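Local coordinates for protein ornithine carbamoyltransferase, mitochondrial (Coccidioides immitis, PDB 3SDS) that catalyses the transfer of the carbamoyl group from carbamoyl phosphate to L-ornithine, giving L-citrulline and phosphate in arginine biosynthesis, at residues S46-K49 with T50-D54; A331-R334 with L335-A338; V107-S110 with L111-S115; V129-H132 with S133-A136. All blocks are in the same frame, centred on the assembly; numbering follows the deposited sequence.

Contact 1: residues S46-K49 with T50-D54; sequences SYKK and TIKSD
Thr-50 grips the carbonyl of Ser-46 twice. Its N lies 3.2 Å from Ser-46 O, the usual helical bond, and its OG1 reaches the same oxygen at 3.3 Å from above the carbonyl plane. The threonine hydroxyl can do this because OG1 sits beside its own backbone N (chi1 -53°), which leaves it facing back one turn. Ile-51 N bonds to Tyr-47 O at 3.0 Å, and its CD1 packs 4.4 Å from Tyr-47 CB; Ile-51 also meets Trp-336 of helix 327-347, which suits a branched aliphatic residue. Lys-52 N bonds to Lys-48 O, and the two lysine chains run side by side, with Lys-48 CG 4.1 Å from Lys-52 CD. Their like-charged ends stay 4.9 Å apart, NZ to NZ, and each has an acid to answer it: Glu-168 for Lys-48, Glu-332 for Lys-52. Ser-53 OG donates to Lys-49 O, four residues back, at 3.1 Å in the carbonyl plane; a short hydroxyl suits this last turn. Asp-54, with positive phi, then serves as the C-prime residue of a Schellman motif, in which Ser-55 N bonds to Thr-50 O and Asp-54 N to Ile-51 O, and so closes helix 34-51.

Contact 2: residues A331-R334 with L335-A338; sequences AENR and LWAA
Glu-332 reaches one turn along the helix to the indole of Trp-336. Its extended chain, with CG anti to the backbone N (chi1 173°), carries OE2 to within 2.9 Å of Trp-336 NE1. The oxygen lies almost in the ring plane and is met on its anti side, while carboxylate and indole planes stand 61° apart. This bond satisfies the single N-H of a buried ring, and the same OE2 also pairs with Lys-52, which should favour the charged carboxylate. Asn-333 meets the neighbouring part of the indole edge, its OD1 3.6 Å from Trp-336 CD1. Its amide has bonds elsewhere, OD1 with Lys-48 and ND2 with Thr-165, so an asparagine, both donor and acceptor, fits between two helices. Asn-333 O accepts from Ala-337 N at 3.0 Å. Arg-334 O accepts from Ala-338 N, but its guanidinium leaves the helix for Thr-80 and, more weakly, Gln-158, in keeping with its inferred role in binding carbamoyl phosphate. The small Ala-337 and Ala-338 let other helices come close: Ala-337 lies against helix 156-169, Ala-338 against helix 78-90. Trp-336 packs on helix 34-51, and Leu-335 touches Met-121 of the second subunit.

Contact 3: residues V107-S110 with L111-S115; sequences VNES and LYDTS
The start of helix 111-119 is closed by a serine N-cap, Ser-110. Its OG lies anti to its own backbone N (chi1 153°) and accepts from Tyr-112 N at 3.1 Å, a weak, bent bond of 131°. A short hydroxyl suits the place, since it can reach forward to an amide of the first turn that has no helical carbonyl before it. Ser-110 O begins the regular pattern with a long, weak but straight bond from Thr-114 N, 3.4 Å away. Glu-109, one residue before the cap, reaches across the first turn. Its OE1 accepts a weak bond from Thr-114 OG1 at 3.0 Å, and its OE2 lies 3.5 Å from Asp-113 CB. The two carboxylates, turned 78° against each other, keep their like charges 4.6 Å apart between Glu-109 OE2 and Asp-113 OD2. The salt bridge of Glu-109 OE2 with Arg-79 of the third subunit, a probable carbamoyl phosphate ligand there, probably offsets this. Asp-113 OD1 separately bonds to Tyr-321 of that subunit. Within its own chain the turn rests on helix 132-141, where Leu-111 packs on Asn-137, Ser-115 touches Leu-138, and the ring of Tyr-112 meets that of His-141 edge-to-face.

Contact 4: residues V129-H132 with S133-A136; sequences VGPH and SDIA
His-132 offers one face of its imidazole to the CG2 methyl of Ile-135, three residues on in the first turn of helix 132-141. This CH-pi contact puts Ile-135 CG2 3.8 Å from the ring centroid, 25° off the normal and shifted toward the rim, nearest, of the ring atoms, to ND1, at 3.5 Å. The ring swings there because its CG is anti to the backbone N (chi1 -174°), while Ile-135 wedges CG2 between its own N and carbonyl carbon. Val-129, just after strand 124-128, sets its CG2 3.7 Å from Ile-135 CB. A branched aliphatic residue suits Ile-135, since it can serve an aromatic face and a methyl at once. Pro-131 lies alongside Asp-134, with its CD 3.5 Å from Asp-134 OD1, and its ring restricts phi just before the helix. Its carbonyl accepts a weak bond from Asp-134 N at 3.3 Å, whereas His-132 O takes a nearly linear one from Ala-136 N, also at 3.3 Å. The imidazole has further aromatic company in Phe-154, edge-to-face. Val-129 on Ile-135 and Pro-131 beside Asp-134 thus join the loop 129-131 to the helix it leads into, while the CH-pi contact packs the first turn internally. Both kinds of cohesion are mainly nonpolar, with no charge pair across.

Contact 2 is the buried one of the four; contacts 1, 3 and 4 lie at the surface of the chain, and contacts 2 and 3 both border other subunits. Contacts 1 and 2 touch directly: the end of helix 34-51 meets helix 327-347 through a salt bridge and lysine chains packed on an indole, joining the carbamoyl phosphate domain to the C-terminal helix. Contacts 3 and 4 belong to neighbouring helices of the carbamoyl phosphate domain and meet lightly at Leu-111 and Asp-134. Both are helix starts, whereas contact 1 is a helix end and contact 2 mid-helix. Chemistry follows place: hydroxyls and acids in contact 3, apolar overlap in contact 4, paired charges where contacts 1 and 2 join.

Contact 1: residues S46-K49 with T50-D54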
loop_
_atom_site.group_PDB
_atom_site.type_symbol
_atom_site.label_atom_id
_atom_site.label_comp_id
_atom_site.label_asym_id
_atom_site.label_seq_id
_atom_site.Cartn_x
_atom_site.Cartn_y
_atom_site.Cartn_z
ATOM N N SER A 46 -20.606 -3.176 20.572
ATOM C CA SER A 46 -21.773 -3.279 19.724
ATOM C C SER A 46 -21.409 -3.617 18.268
ATOM O O SER A 46 -21.960 -4.576 17.687
ATOM C CB SER A 46 -22.534 -1.959 19.769
ATOM O OG SER A 46 -23.775 -2.054 19.095
ATOM N N TYR A 47 -20.491 -2.834 17.684
ATOM C CA TYR A 47 -20.088 -3.029 16.289
ATOM C C TYR A 47 -19.491 -4.427 16.062
ATOM O O TYR A 47 -19.726 -5.062 15.011
ATOM C CB TYR A 47 -19.113 -1.927 15.825
ATOM C CG TYR A 47 -19.652 -0.496 15.882
ATOM C CD1 TYR A 47 -21.021 -0.217 15.673
ATOM C CD2 TYR A 47 -18.795 0.582 16.116
ATOM C CE1 TYR A 47 -21.520 1.099 15.733
ATOM C CE2 TYR A 47 -19.283 1.906 16.173
ATOM C CZ TYR A 47 -20.641 2.153 15.972
ATOM O OH TYR A 47 -21.124 3.450 16.027
ATOM N N LYS A 48 -18.738 -4.892 17.065
ATOM C CA LYS A 48 -18.109 -6.226 17.092
ATOM C C LYS A 48 -19.136 -7.361 17.010
ATOM O O LYS A 48 -18.989 -8.308 16.232
ATOM C CB LYS A 48 -17.241 -6.364 18.364
ATOM C CG LYS A 48 -16.783 -7.789 18.698
ATOM C CD LYS A 48 -15.683 -7.821 19.744
ATOM C CE LYS A 48 -15.215 -9.260 19.968
ATOM N NZ LYS A 48 -14.370 -9.390 21.220
ATOM N N LYS A 49 -20.187 -7.252 17.810
ATOM C CA LYS A 49 -21.237 -8.271 17.836
ATOM C C LYS A 49 -22.008 -8.346 16.497
ATOM O O LYS A 49 -22.289 -9.438 16.002
ATOM C CB LYS A 49 -22.170 -8.039 19.034
ATOM C CG LYS A 49 -22.674 -9.300 19.651
ATOM C CD LYS A 49 -24.086 -9.174 20.205
ATOM C CE LYS A 49 -24.778 -10.553 20.108
ATOM N NZ LYS A 49 -25.956 -10.732 21.006
ATOM N N THR A 50 -22.325 -7.187 15.917
ATOM C CA THR A 50 -23.055 -7.121 14.640
ATOM C C THR A 50 -22.215 -7.681 13.487
ATOM O O THR A 50 -22.696 -8.546 12.752
ATOM C CB THR A 50 -23.484 -5.653 14.259
ATOM O OG1 THR A 50 -24.197 -5.028 15.334
ATOM C CG2 THR A 50 -24.343 -5.627 13.024
ATOM N N ILE A 51 -20.978 -7.177 13.329
ATOM C CA ILE A 51 -20.091 -7.564 12.200
ATOM C C ILE A 51 -19.658 -9.065 12.254
ATOM O O ILE A 51 -19.645 -9.755 11.230
ATOM C CB ILE A 51 -18.886 -6.572 12.060
ATOM C CG1 ILE A 51 -19.390 -5.201 11.608
ATOM C CG2 ILE A 51 -17.811 -7.073 11.075
ATOM C CD1 ILE A 51 -18.488 -4.017 11.957
ATOM N N LYS A 52 -19.366 -9.572 13.455
ATOM C CA LYS A 52 -18.987 -10.993 13.597
ATOM C C LYS A 52 -20.109 -11.959 13.356
ATOM O O LYS A 52 -19.839 -13.139 13.273
ATOM C CB LYS A 52 -18.307 -11.318 14.929
ATOM C CG LYS A 52 -16.943 -10.705 15.003
ATOM C CD LYS A 52 -16.227 -10.999 16.288
ATOM C CE LYS A 52 -15.500 -12.318 16.213
ATOM N NZ LYS A 52 -14.639 -12.421 17.393
ATOM N N SER A 53 -21.345 -11.468 13.249
ATOM C CA SER A 53 -22.488 -12.315 12.858
ATOM C C SER A 53 -23.099 -11.920 11.509
ATOM O O SER A 53 -24.303 -12.038 11.303
ATOM C CB SER A 53 -23.555 -12.391 13.949
ATOM O OG SER A 53 -24.177 -11.149 14.159
ATOM N N ASP A 54 -22.234 -11.428 10.623
ATOM C CA ASP A 54 -22.518 -11.288 9.194
ATOM C C ASP A 54 -23.460 -10.118 8.836
ATOM O O ASP A 54 -24.244 -10.215 7.882
ATOM C CB ASP A 54 -22.979 -12.650 8.588
ATOM C CG ASP A 54 -22.783 -12.734 7.042
ATOM O OD1 ASP A 54 -21.865 -12.061 6.488
ATOM O OD2 ASP A 54 -23.556 -13.480 6.372
#

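Contact 2: residues A331-R334 with L335-A338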
loop_
_atom_site.group_PDB
_atom_site.type_symbol
_atom_site.label_atom_id
_atom_site.label_comp_id
_atom_site.label_asym_id
_atom_site.label_seq_id
_atom_site.Cartn_x
_atom_site.Cartn_y
_atom_site.Cartn_z
ATOM N N ALA A 331 -5.803 -8.653 21.539
ATOM C CA ALA A 331 -5.159 -8.279 20.272
ATOM C C ALA A 331 -6.190 -7.923 19.181
ATOM O O ALA A 331 -6.058 -6.899 18.516
ATOM C CB ALA A 331 -4.212 -9.388 19.808
ATOM N N GLU A 332 -7.208 -8.773 19.021
ATOM C CA GLU A 332 -8.325 -8.544 18.092
ATOM C C GLU A 332 -9.177 -7.310 18.433
ATOM O O GLU A 332 -9.699 -6.637 17.518
ATOM C CB GLU A 332 -9.229 -9.786 18.000
ATOM C CG GLU A 332 -10.513 -9.574 17.173
ATOM C CD GLU A 332 -11.547 -10.677 17.301
ATOM O OE1 GLU A 332 -11.204 -11.823 17.679
ATOM O OE2 GLU A 332 -12.725 -10.391 17.009
ATOM N N ASN A 333 -9.333 -7.009 19.724
ATOM C CA ASN A 333 -10.102 -5.827 20.115
ATOM C C ASN A 333 -9.493 -4.492 19.628
ATOM O O ASN A 333 -10.119 -3.435 19.775
ATOM C CB ASN A 333 -10.359 -5.810 21.625
ATOM C CG ASN A 333 -11.356 -6.908 22.088
ATOM O OD1 ASN A 333 -12.202 -7.385 21.317
ATOM N ND2 ASN A 333 -11.254 -7.296 23.360
ATOM N N ARG A 334 -8.283 -4.535 19.047
ATOM C CA ARG A 334 -7.704 -3.346 18.434
ATOM C C ARG A 334 -8.523 -2.929 17.204
ATOM O O ARG A 334 -8.742 -1.722 16.952
ATOM C CB ARG A 334 -6.235 -3.561 18.061
ATOM C CG ARG A 334 -5.222 -3.426 19.236
ATOM C CD ARG A 334 -5.230 -2.020 19.888
ATOM N NE ARG A 334 -4.591 -0.985 19.066
ATOM C CZ ARG A 334 -3.265 -0.807 18.990
ATOM N NH1 ARG A 334 -2.441 -1.602 19.675
ATOM N NH2 ARG A 334 -2.747 0.152 18.216
ATOM N N LEU A 335 -8.991 -3.930 16.454
ATOM C CA LEU A 335 -9.773 -3.685 15.258
ATOM C C LEU A 335 -11.041 -2.936 15.634
ATOM O O LEU A 335 -11.352 -1.900 15.029
ATOM C CB LEU A 335 -10.083 -4.987 14.516
ATOM C CG LEU A 335 -11.055 -4.937 13.312
ATOM C CD1 LEU A 335 -10.665 -3.911 12.240
ATOM C CD2 LEU A 335 -11.266 -6.304 12.674
ATOM N N TRP A 336 -11.746 -3.452 16.642
ATOM C CA TRP A 336 -13.035 -2.893 17.080
ATOM C C TRP A 336 -12.862 -1.496 17.711
ATOM O O TRP A 336 -13.696 -0.597 17.476
ATOM C CB TRP A 336 -13.826 -3.893 17.959
ATOM C CG TRP A 336 -13.740 -5.315 17.379
ATOM C CD1 TRP A 336 -13.112 -6.404 17.946
ATOM C CD2 TRP A 336 -14.224 -5.765 16.098
ATOM N NE1 TRP A 336 -13.199 -7.489 17.110
ATOM C CE2 TRP A 336 -13.861 -7.124 15.967
ATOM C CE3 TRP A 336 -14.938 -5.148 15.050
ATOM C CZ2 TRP A 336 -14.188 -7.886 14.828
ATOM C CZ3 TRP A 336 -15.266 -5.907 13.906
ATOM C CH2 TRP A 336 -14.891 -7.263 13.811
ATOM N N ALA A 337 -11.759 -1.287 18.435
ATOM C CA ALA A 337 -11.459 0.017 19.014
ATOM C C ALA A 337 -11.124 1.100 17.962
ATOM O O ALA A 337 -11.540 2.253 18.101
ATOM C CB ALA A 337 -10.353 -0.114 20.023
ATOM N N ALA A 338 -10.403 0.735 16.903
ATOM C CA ALA A 338 -10.149 1.677 15.802
ATOM C C ALA A 338 -11.416 2.128 15.071
ATOM O O ALA A 338 -11.526 3.315 14.702
ATOM C CB ALA A 338 -9.152 1.112 14.817
#

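Contact 3: residues V107-S110 with L111-S115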
loop_
_atom_site.group_PDB
_atom_site.type_symbol
_atom_site.label_atom_id
_atom_site.label_comp_id
_atom_site.label_asym_id
_atom_site.label_seq_id
_atom_site.Cartn_x
_atom_site.Cartn_y
_atom_site.Cartn_z
ATOM N N VAL A 107 13.111 16.259 8.491
ATOM C CA VAL A 107 14.536 16.258 8.092
ATOM C C VAL A 107 14.847 17.086 6.832
ATOM O O VAL A 107 15.633 18.033 6.897
ATOM C CB VAL A 107 15.102 14.813 7.922
ATOM C CG1 VAL A 107 16.606 14.797 8.155
ATOM C CG2 VAL A 107 14.397 13.821 8.870
ATOM N N ASN A 108 14.247 16.722 5.697
ATOM C CA ASN A 108 14.487 17.429 4.429
ATOM C C ASN A 108 13.440 18.522 4.121
ATOM O O ASN A 108 13.408 19.077 3.008
ATOM C CB ASN A 108 14.604 16.429 3.266
ATOM N N GLU A 109 12.612 18.828 5.124
ATOM C CA GLU A 109 11.508 19.796 5.026
ATOM C C GLU A 109 10.957 20.073 6.443
ATOM O O GLU A 109 10.737 19.143 7.225
ATOM C CB GLU A 109 10.407 19.240 4.099
ATOM C CG GLU A 109 9.195 20.153 3.857
ATOM C CD GLU A 109 7.991 19.415 3.261
ATOM O OE1 GLU A 109 7.945 18.167 3.284
ATOM O OE2 GLU A 109 7.072 20.088 2.761
ATOM N N SER A 110 10.738 21.349 6.764
ATOM C CA SER A 110 10.195 21.772 8.072
ATOM C C SER A 110 8.954 20.990 8.538
ATOM O O SER A 110 8.156 20.564 7.704
ATOM C CB SER A 110 9.881 23.268 8.017
ATOM O OG SER A 110 8.849 23.611 8.919
ATOM N N LEU A 111 8.779 20.806 9.850
ATOM C CA LEU A 111 7.581 20.081 10.351
ATOM C C LEU A 111 6.257 20.829 10.071
ATOM O O LEU A 111 5.199 20.211 9.866
ATOM C CB LEU A 111 7.690 19.677 11.836
ATOM C CG LEU A 111 6.533 18.749 12.281
ATOM C CD1 LEU A 111 6.998 17.484 13.007
ATOM C CD2 LEU A 111 5.448 19.480 13.088
ATOM N N TYR A 112 6.343 22.161 10.069
ATOM C CA TYR A 112 5.210 23.015 9.749
ATOM C C TYR A 112 4.654 22.674 8.353
ATOM O O TYR A 112 3.476 22.314 8.223
ATOM C CB TYR A 112 5.640 24.479 9.854
ATOM C CG TYR A 112 4.517 25.485 9.749
ATOM C CD1 TYR A 112 3.673 25.740 10.836
ATOM C CD2 TYR A 112 4.310 26.203 8.564
ATOM C CE1 TYR A 112 2.651 26.676 10.745
ATOM C CE2 TYR A 112 3.285 27.144 8.464
ATOM C CZ TYR A 112 2.464 27.372 9.562
ATOM O OH TYR A 112 1.456 28.294 9.461
ATOM N N ASP A 113 5.527 22.750 7.342
ATOM C CA ASP A 113 5.186 22.503 5.941
ATOM C C ASP A 113 4.516 21.126 5.699
ATOM O O ASP A 113 3.397 21.041 5.168
ATOM C CB ASP A 113 6.440 22.643 5.068
ATOM C CG ASP A 113 7.048 24.055 5.096
ATOM O OD1 ASP A 113 6.679 24.879 5.965
ATOM O OD2 ASP A 113 7.909 24.346 4.228
ATOM N N THR A 114 5.197 20.058 6.107
ATOM C CA THR A 114 4.669 18.700 5.992
ATOM C C THR A 114 3.240 18.573 6.545
ATOM O O THR A 114 2.340 18.027 5.899
ATOM C CB THR A 114 5.612 17.735 6.712
ATOM O OG1 THR A 114 6.835 17.664 5.971
ATOM C CG2 THR A 114 5.016 16.347 6.832
ATOM N N SER A 115 3.059 19.096 7.750
ATOM C CA SER A 115 1.781 19.166 8.444
ATOM C C SER A 115 0.666 19.912 7.665
ATOM O O SER A 115 -0.436 19.408 7.543
ATOM C CB SER A 115 2.025 19.832 9.794
ATOM O OG SER A 115 0.982 19.547 10.687
#

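Contact 4: residues V129-H132 with S133-A136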
loop_
_atom_site.group_PDB
_atom_site.type_symbol
_atom_site.label_atom_id
_atom_site.label_comp_id
_atom_site.label_asym_id
_atom_site.label_seq_id
_atom_site.Cartn_x
_atom_site.Cartn_y
_atom_site.Cartn_z
ATOM N N VAL A 129 5.133 8.781 16.197
ATOM C CA VAL A 129 6.440 9.430 16.209
ATOM C C VAL A 129 7.224 9.044 17.477
ATOM O O VAL A 129 6.756 8.200 18.266
ATOM C CB VAL A 129 6.309 10.969 16.014
ATOM C CG1 VAL A 129 6.289 11.311 14.534
ATOM C CG2 VAL A 129 5.051 11.496 16.703
ATOM N N GLY A 130 8.409 9.635 17.652
ATOM C CA GLY A 130 9.220 9.417 18.857
ATOM C C GLY A 130 8.746 10.253 20.045
ATOM O O GLY A 130 7.798 9.860 20.751
ATOM N N PRO A 131 9.409 11.413 20.287
ATOM C CA PRO A 131 8.979 12.309 21.400
ATOM C C PRO A 131 7.531 12.828 21.266
ATOM O O PRO A 131 7.032 12.977 20.141
ATOM C CB PRO A 131 10.009 13.469 21.353
ATOM C CG PRO A 131 11.259 12.858 20.701
ATOM C CD PRO A 131 10.707 11.837 19.694
ATOM N N HIS A 132 6.868 13.078 22.403
ATOM C CA HIS A 132 5.525 13.694 22.406
ATOM C C HIS A 132 5.500 15.152 21.882
ATOM O O HIS A 132 4.530 15.572 21.221
ATOM C CB HIS A 132 4.830 13.612 23.767
ATOM C CG HIS A 132 3.417 14.108 23.719
ATOM N ND1 HIS A 132 2.353 13.295 23.381
ATOM C CD2 HIS A 132 2.902 15.352 23.894
ATOM C CE1 HIS A 132 1.240 14.011 23.380
ATOM N NE2 HIS A 132 1.545 15.262 23.680
ATOM N N SER A 133 6.546 15.923 22.183
ATOM C CA SER A 133 6.674 17.264 21.615
ATOM C C SER A 133 6.470 17.236 20.089
ATOM O O SER A 133 5.902 18.177 19.527
ATOM C CB SER A 133 8.015 17.924 21.999
ATOM O OG SER A 133 9.137 17.066 21.807
ATOM N N ASP A 134 6.907 16.151 19.438
ATOM C CA ASP A 134 6.737 15.968 17.990
ATOM C C ASP A 134 5.262 15.914 17.549
ATOM O O ASP A 134 4.855 16.690 16.677
ATOM C CB ASP A 134 7.490 14.723 17.493
ATOM C CG ASP A 134 8.886 15.038 16.983
ATOM O OD1 ASP A 134 9.844 14.384 17.438
ATOM O OD2 ASP A 134 9.032 15.926 16.117
ATOM N N ILE A 135 4.475 15.017 18.152
ATOM C CA ILE A 135 3.063 14.822 17.761
ATOM C C ILE A 135 2.173 16.064 17.983
ATOM O O ILE A 135 1.314 16.375 17.150
ATOM C CB ILE A 135 2.429 13.518 18.391
ATOM C CG1 ILE A 135 1.014 13.251 17.879
ATOM C CG2 ILE A 135 2.372 13.597 19.898
ATOM C CD1 ILE A 135 0.956 12.511 16.611
ATOM N N ALA A 136 2.383 16.772 19.092
ATOM C CA ALA A 136 1.612 17.985 19.374
ATOM C C ALA A 136 1.839 19.061 18.308
ATOM O O ALA A 136 0.883 19.659 17.819
ATOM C CB ALA A 136 1.905 18.516 20.780
#